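Local coordinates for protein serine protease inhibitor 1 (Coprinopsis cinerea, PDB 3VWC) that probably inhibits serine-type endopeptidases as a small single-chain beta-trefoil protein of the I66 inhibitor family, at residues A[62-74]-A[108-122]. Numbering follows the deposited sequence. Where two conformers were deposited one is given.
Sequences APVAPQEGKLFAD and WVVPADAEELQQVEV
Leu71 of the hairpin 62-74 lies against Trp108 and Val120 where two neighbouring hairpins of the beta-trefoil meet; the second is formed by strands 107-109 and 121-123 and carries the long loop between them. The tight side faces the protein interior. With CG anti to the backbone N (chi1 -176°), Leu71 extends its CD2 methyl over one face of the indole, 3.5 Å from Trp108 CE2, a CH-pi contact 18° off the normal of the five-membered ring. The same methyl packs against Val120 CG1, while Leu71 CB touches Val122 CG2 at 3.8 Å. The other methyl of Val122, CG1, reaches Pro66 CB at 3.9 Å, and Val64 CG2 approaches the six-membered part of the indole obliquely. Trp84 and Phe141 meet Trp108 edge-to-face, embedding this cluster in the aromatic core of the trefoil.

The backbones are joined by a single bridge between Lys70 and Glu121. In its two hydrogen bonds Leu71 N donates to Val120 O and Val122 N to Gly69 O, 2.9 Å each. The Gly69 carbonyl belongs to the type I' turn Gln67-Lys70.

Toward solvent the packing thins to long chains. Lys70 and Glu121 run side by side in the same direction, Lys70 CD 3.9 Å from Glu121 CG, but their charged ends do not meet: the Glu121 carboxylate forms a salt bridge with Arg123. Within the loop that follows Trp108, Glu115 N donates a hydrogen bond to Gln118 OE1. Between core and surface, the extended Gln119 reaches across so that the end of its amide stands over the centre of one face of the Phe72 ring, about 3.3 Å above it, the two planes 89° apart.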
loop_
_atom_site.group_PDB
_atom_site.type_symbol
_atom_site.label_atom_id
_atom_site.label_comp_id
_atom_site.label_asym_id
_atom_site.label_seq_id
_atom_site.Cartn_x
_atom_site.Cartn_y
_atom_site.Cartn_z
ATOM N N ALA A 62 -1.983 -12.299 3.221
ATOM C CA ALA A 62 -1.609 -12.496 1.830
ATOM C C ALA A 62 -0.683 -11.385 1.328
ATOM O O ALA A 62 -0.963 -10.182 1.579
ATOM C CB ALA A 62 -2.843 -12.586 0.929
ATOM N N PRO A 63 0.300 -11.742 0.495
ATOM C CA PRO A 63 1.240 -10.703 0.052
ATOM C C PRO A 63 0.568 -9.916 -1.064
ATOM O O PRO A 63 -0.218 -10.478 -1.824
ATOM C CB PRO A 63 2.435 -11.513 -0.492
ATOM C CG PRO A 63 1.834 -12.830 -0.959
ATOM C CD PRO A 63 0.737 -13.099 0.085
ATOM N N VAL A 64 0.867 -8.620 -1.188
ATOM C CA VAL A 64 0.253 -7.816 -2.235
ATOM C C VAL A 64 1.132 -7.612 -3.453
ATOM O O VAL A 64 2.388 -7.667 -3.370
ATOM C CB VAL A 64 -0.289 -6.471 -1.675
ATOM C CG1 VAL A 64 -1.186 -6.661 -0.489
ATOM C CG2 VAL A 64 0.842 -5.538 -1.167
ATOM N N ALA A 65 0.503 -7.427 -4.604
ATOM C CA ALA A 65 1.159 -7.395 -5.866
ATOM C C ALA A 65 0.289 -6.601 -6.834
ATOM O O ALA A 65 -0.945 -6.527 -6.644
ATOM C CB ALA A 65 1.366 -8.855 -6.358
ATOM N N PRO A 66 0.888 -6.039 -7.868
ATOM C CA PRO A 66 0.209 -5.211 -8.854
ATOM C C PRO A 66 -0.328 -6.065 -9.988
ATOM O O PRO A 66 0.282 -7.076 -10.341
ATOM C CB PRO A 66 1.322 -4.277 -9.370
ATOM C CG PRO A 66 2.603 -5.127 -9.227
ATOM C CD PRO A 66 2.368 -6.001 -7.993
ATOM N N GLN A 67 -1.496 -5.712 -10.509
ATOM C CA GLN A 67 -2.028 -6.395 -11.679
ATOM C C GLN A 67 -2.946 -5.417 -12.415
ATOM O O GLN A 67 -3.793 -4.783 -11.807
ATOM C CB GLN A 67 -2.774 -7.650 -11.241
ATOM C CG GLN A 67 -3.432 -8.420 -12.377
ATOM C CD GLN A 67 -4.124 -9.651 -11.880
ATOM O OE1 GLN A 67 -3.469 -10.658 -11.612
ATOM N NE2 GLN A 67 -5.417 -9.529 -11.568
ATOM N N GLU A 68 -2.625 -5.150 -13.676
ATOM C CA GLU A 68 -3.384 -4.236 -14.510
ATOM C C GLU A 68 -3.628 -2.928 -13.782
ATOM O O GLU A 68 -4.765 -2.431 -13.740
ATOM C CB GLU A 68 -4.704 -4.861 -14.964
ATOM C CG GLU A 68 -4.534 -6.025 -15.972
ATOM C CD GLU A 68 -5.899 -6.537 -16.485
ATOM O OE1 GLU A 68 -6.736 -7.013 -15.682
ATOM O OE2 GLU A 68 -6.161 -6.383 -17.693
ATOM N N GLY A 69 -2.573 -2.386 -13.196
ATOM C CA GLY A 69 -2.655 -1.035 -12.644
ATOM C C GLY A 69 -3.277 -0.896 -11.272
ATOM O O GLY A 69 -3.536 0.212 -10.821
ATOM N N LYS A 70 -3.617 -2.021 -10.664
ATOM C CA LYS A 70 -4.254 -2.033 -9.349
ATOM C C LYS A 70 -3.560 -2.930 -8.386
ATOM O O LYS A 70 -2.828 -3.874 -8.743
ATOM C CB LYS A 70 -5.737 -2.461 -9.491
ATOM C CG LYS A 70 -6.489 -1.663 -10.573
ATOM C CD LYS A 70 -6.861 -0.263 -10.108
ATOM C CE LYS A 70 -7.866 0.390 -11.070
ATOM N NZ LYS A 70 -9.225 -0.196 -10.945
ATOM N N LEU A 71 -3.829 -2.658 -7.110
ATOM C CA LEU A 71 -3.177 -3.411 -6.013
ATOM C C LEU A 71 -4.049 -4.514 -5.440
ATOM O O LEU A 71 -5.203 -4.258 -5.065
ATOM C CB LEU A 71 -2.770 -2.430 -4.900
ATOM C CG LEU A 71 -1.998 -3.054 -3.758
ATOM C CD1 LEU A 71 -0.631 -3.576 -4.223
ATOM C CD2 LEU A 71 -1.813 -2.007 -2.640
ATOM N N PHE A 72 -3.545 -5.761 -5.444
ATOM C CA PHE A 72 -4.328 -6.904 -4.892
ATOM C C PHE A 72 -3.536 -7.693 -3.877
ATOM O O PHE A 72 -2.308 -7.693 -3.947
ATOM C CB PHE A 72 -4.658 -7.903 -5.993
ATOM C CG PHE A 72 -5.570 -7.360 -7.078
ATOM C CD1 PHE A 72 -6.921 -7.719 -7.063
ATOM C CD2 PHE A 72 -5.067 -6.717 -8.199
ATOM C CE1 PHE A 72 -7.744 -7.313 -8.128
ATOM C CE2 PHE A 72 -5.857 -6.327 -9.307
ATOM C CZ PHE A 72 -7.221 -6.661 -9.283
ATOM N N ALA A 73 -4.245 -8.384 -3.001
ATOM C CA ALA A 73 -3.697 -9.493 -2.245
ATOM C C ALA A 73 -3.752 -10.788 -3.057
ATOM O O ALA A 73 -4.773 -11.101 -3.723
ATOM C CB ALA A 73 -4.382 -9.618 -0.945
ATOM N N ASP A 74 -2.618 -11.498 -3.081
ATOM C CA ASP A 74 -2.487 -12.745 -3.877
ATOM C C ASP A 74 -2.851 -13.918 -2.977
ATOM O O ASP A 74 -2.159 -14.222 -2.000
ATOM C CB ASP A 74 -1.067 -12.902 -4.451
ATOM C CG ASP A 74 -0.895 -14.132 -5.363
ATOM O OD1 ASP A 74 -1.901 -14.816 -5.674
ATOM O OD2 ASP A 74 0.296 -14.439 -5.675
ATOM N N TRP A 108 2.206 2.744 -5.181
ATOM C CA TRP A 108 0.832 2.805 -4.694
ATOM C C TRP A 108 0.314 4.232 -4.907
ATOM O O TRP A 108 0.985 5.216 -4.496
ATOM C CB TRP A 108 0.763 2.459 -3.229
ATOM C CG TRP A 108 1.071 1.036 -2.820
ATOM C CD1 TRP A 108 1.619 0.034 -3.591
ATOM C CD2 TRP A 108 0.881 0.519 -1.533
ATOM N NE1 TRP A 108 1.739 -1.106 -2.839
ATOM C CE2 TRP A 108 1.336 -0.830 -1.556
ATOM C CE3 TRP A 108 0.402 1.070 -0.313
ATOM C CZ2 TRP A 108 1.312 -1.633 -0.403
ATOM C CZ3 TRP A 108 0.359 0.244 0.839
ATOM C CH2 TRP A 108 0.800 -1.103 0.769
ATOM N N VAL A 109 -0.931 4.321 -5.359
ATOM C CA VAL A 109 -1.596 5.615 -5.541
ATOM C C VAL A 109 -3.080 5.521 -5.129
ATOM O O VAL A 109 -3.830 4.606 -5.541
ATOM C CB VAL A 109 -1.547 6.093 -7.025
ATOM C CG1 VAL A 109 -2.304 7.406 -7.209
ATOM C CG2 VAL A 109 -0.094 6.262 -7.474
ATOM N N VAL A 110 -3.502 6.401 -4.214
ATOM C CA VAL A 110 -4.941 6.536 -3.894
ATOM C C VAL A 110 -5.378 7.843 -4.562
ATOM O O VAL A 110 -4.874 8.922 -4.204
ATOM C CB VAL A 110 -5.139 6.628 -2.363
ATOM C CG1 VAL A 110 -6.631 7.030 -2.015
ATOM C CG2 VAL A 110 -4.827 5.299 -1.756
ATOM N N PRO A 111 -6.267 7.776 -5.580
ATOM C CA PRO A 111 -6.678 9.044 -6.220
ATOM C C PRO A 111 -7.295 10.026 -5.228
ATOM O O PRO A 111 -7.956 9.639 -4.242
ATOM C CB PRO A 111 -7.738 8.608 -7.241
ATOM C CG PRO A 111 -7.504 7.133 -7.479
ATOM C CD PRO A 111 -6.938 6.587 -6.182
ATOM N N ALA A 112 -7.166 11.313 -5.549
ATOM C CA ALA A 112 -7.593 12.339 -4.575
ATOM C C ALA A 112 -9.068 12.297 -4.337
ATOM O O ALA A 112 -9.549 12.614 -3.225
ATOM C CB ALA A 112 -7.122 13.718 -4.991
ATOM N N ASP A 113 -9.799 11.842 -5.349
ATOM C CA ASP A 113 -11.265 11.725 -5.246
ATOM C C ASP A 113 -11.732 10.306 -4.831
ATOM O O ASP A 113 -12.903 9.935 -5.086
ATOM C CB ASP A 113 -11.930 12.195 -6.559
ATOM C CG ASP A 113 -11.722 11.227 -7.703
ATOM O OD1 ASP A 113 -12.528 11.247 -8.652
ATOM O OD2 ASP A 113 -10.710 10.521 -7.681
ATOM N N ALA A 114 -10.812 9.453 -4.343
ATOM C CA ALA A 114 -11.180 8.092 -4.054
ATOM C C ALA A 114 -12.371 8.045 -3.088
ATOM O O ALA A 114 -12.483 8.856 -2.153
ATOM C CB ALA A 114 -9.990 7.342 -3.427
ATOM N N GLU A 115 -13.300 7.149 -3.362
ATOM C CA GLU A 115 -14.367 6.849 -2.426
ATOM C C GLU A 115 -14.010 5.697 -1.463
ATOM O O GLU A 115 -13.123 4.844 -1.731
ATOM C CB GLU A 115 -15.599 6.418 -3.246
ATOM C CG GLU A 115 -16.133 7.462 -4.168
ATOM C CD GLU A 115 -17.421 6.980 -4.859
ATOM O OE1 GLU A 115 -18.445 7.634 -4.650
ATOM O OE2 GLU A 115 -17.430 5.925 -5.537
ATOM N N GLU A 116 -14.789 5.581 -0.387
ATOM C CA GLU A 116 -14.643 4.430 0.485
ATOM C C GLU A 116 -14.871 3.152 -0.302
ATOM O O GLU A 116 -15.752 3.096 -1.169
ATOM C CB GLU A 116 -15.625 4.542 1.668
ATOM C CG GLU A 116 -15.251 5.676 2.569
ATOM C CD GLU A 116 -16.122 5.831 3.808
ATOM O OE1 GLU A 116 -17.108 5.078 3.947
ATOM O OE2 GLU A 116 -15.817 6.742 4.613
ATOM N N LEU A 117 -14.016 2.150 -0.020
ATOM C CA LEU A 117 -13.984 0.835 -0.715
ATOM C C LEU A 117 -13.296 0.852 -2.091
ATOM O O LEU A 117 -13.113 -0.192 -2.722
ATOM C CB LEU A 117 -15.375 0.133 -0.778
ATOM C CG LEU A 117 -15.976 -0.182 0.593
ATOM C CD1 LEU A 117 -17.426 -0.711 0.459
ATOM C CD2 LEU A 117 -15.138 -1.197 1.343
ATOM N N GLN A 118 -12.867 2.023 -2.549
ATOM C CA GLN A 118 -12.253 2.102 -3.868
ATOM C C GLN A 118 -10.872 1.445 -3.809
ATOM O O GLN A 118 -10.155 1.615 -2.803
ATOM C CB GLN A 118 -12.141 3.561 -4.314
ATOM C CG GLN A 118 -11.687 3.669 -5.769
ATOM C CD GLN A 118 -11.798 5.073 -6.317
ATOM O OE1 GLN A 118 -12.722 5.826 -5.933
ATOM N NE2 GLN A 118 -10.945 5.413 -7.253
ATOM N N GLN A 119 -10.481 0.784 -4.915
ATOM C CA GLN A 119 -9.193 0.026 -4.964
ATOM C C GLN A 119 -7.974 0.941 -5.083
ATOM O O GLN A 119 -7.980 1.917 -5.842
ATOM C CB GLN A 119 -9.210 -0.967 -6.117
ATOM C CG GLN A 119 -8.020 -1.918 -6.057
ATOM C CD GLN A 119 -8.107 -3.070 -7.025
ATOM O OE1 GLN A 119 -7.316 -4.027 -6.934
ATOM N NE2 GLN A 119 -9.063 -3.026 -7.917
ATOM N N VAL A 120 -6.917 0.598 -4.353
ATOM C CA VAL A 120 -5.636 1.280 -4.495
ATOM C C VAL A 120 -5.035 0.964 -5.865
ATOM O O VAL A 120 -5.161 -0.145 -6.388
ATOM C CB VAL A 120 -4.715 0.815 -3.353
ATOM C CG1 VAL A 120 -3.304 1.420 -3.507
ATOM C CG2 VAL A 120 -5.297 1.229 -2.004
ATOM N N GLU A 121 -4.460 1.997 -6.479
ATOM C CA GLU A 121 -3.888 1.902 -7.815
ATOM C C GLU A 121 -2.376 1.680 -7.709
ATOM O O GLU A 121 -1.793 1.954 -6.681
ATOM C CB GLU A 121 -4.212 3.144 -8.651
ATOM C CG GLU A 121 -5.742 3.260 -8.735
ATOM C CD GLU A 121 -6.252 4.379 -9.627
ATOM O OE1 GLU A 121 -5.445 5.193 -10.116
ATOM O OE2 GLU A 121 -7.493 4.443 -9.788
ATOM N N VAL A 122 -1.777 1.185 -8.789
ATOM C CA VAL A 122 -0.326 1.087 -8.899
ATOM C C VAL A 122 0.130 1.676 -10.201
ATOM O O VAL A 122 -0.204 1.186 -11.269
ATOM C CB VAL A 122 0.150 -0.367 -8.778
ATOM C CG1 VAL A 122 1.673 -0.434 -8.770
ATOM C CG2 VAL A 122 -0.425 -1.054 -7.525
#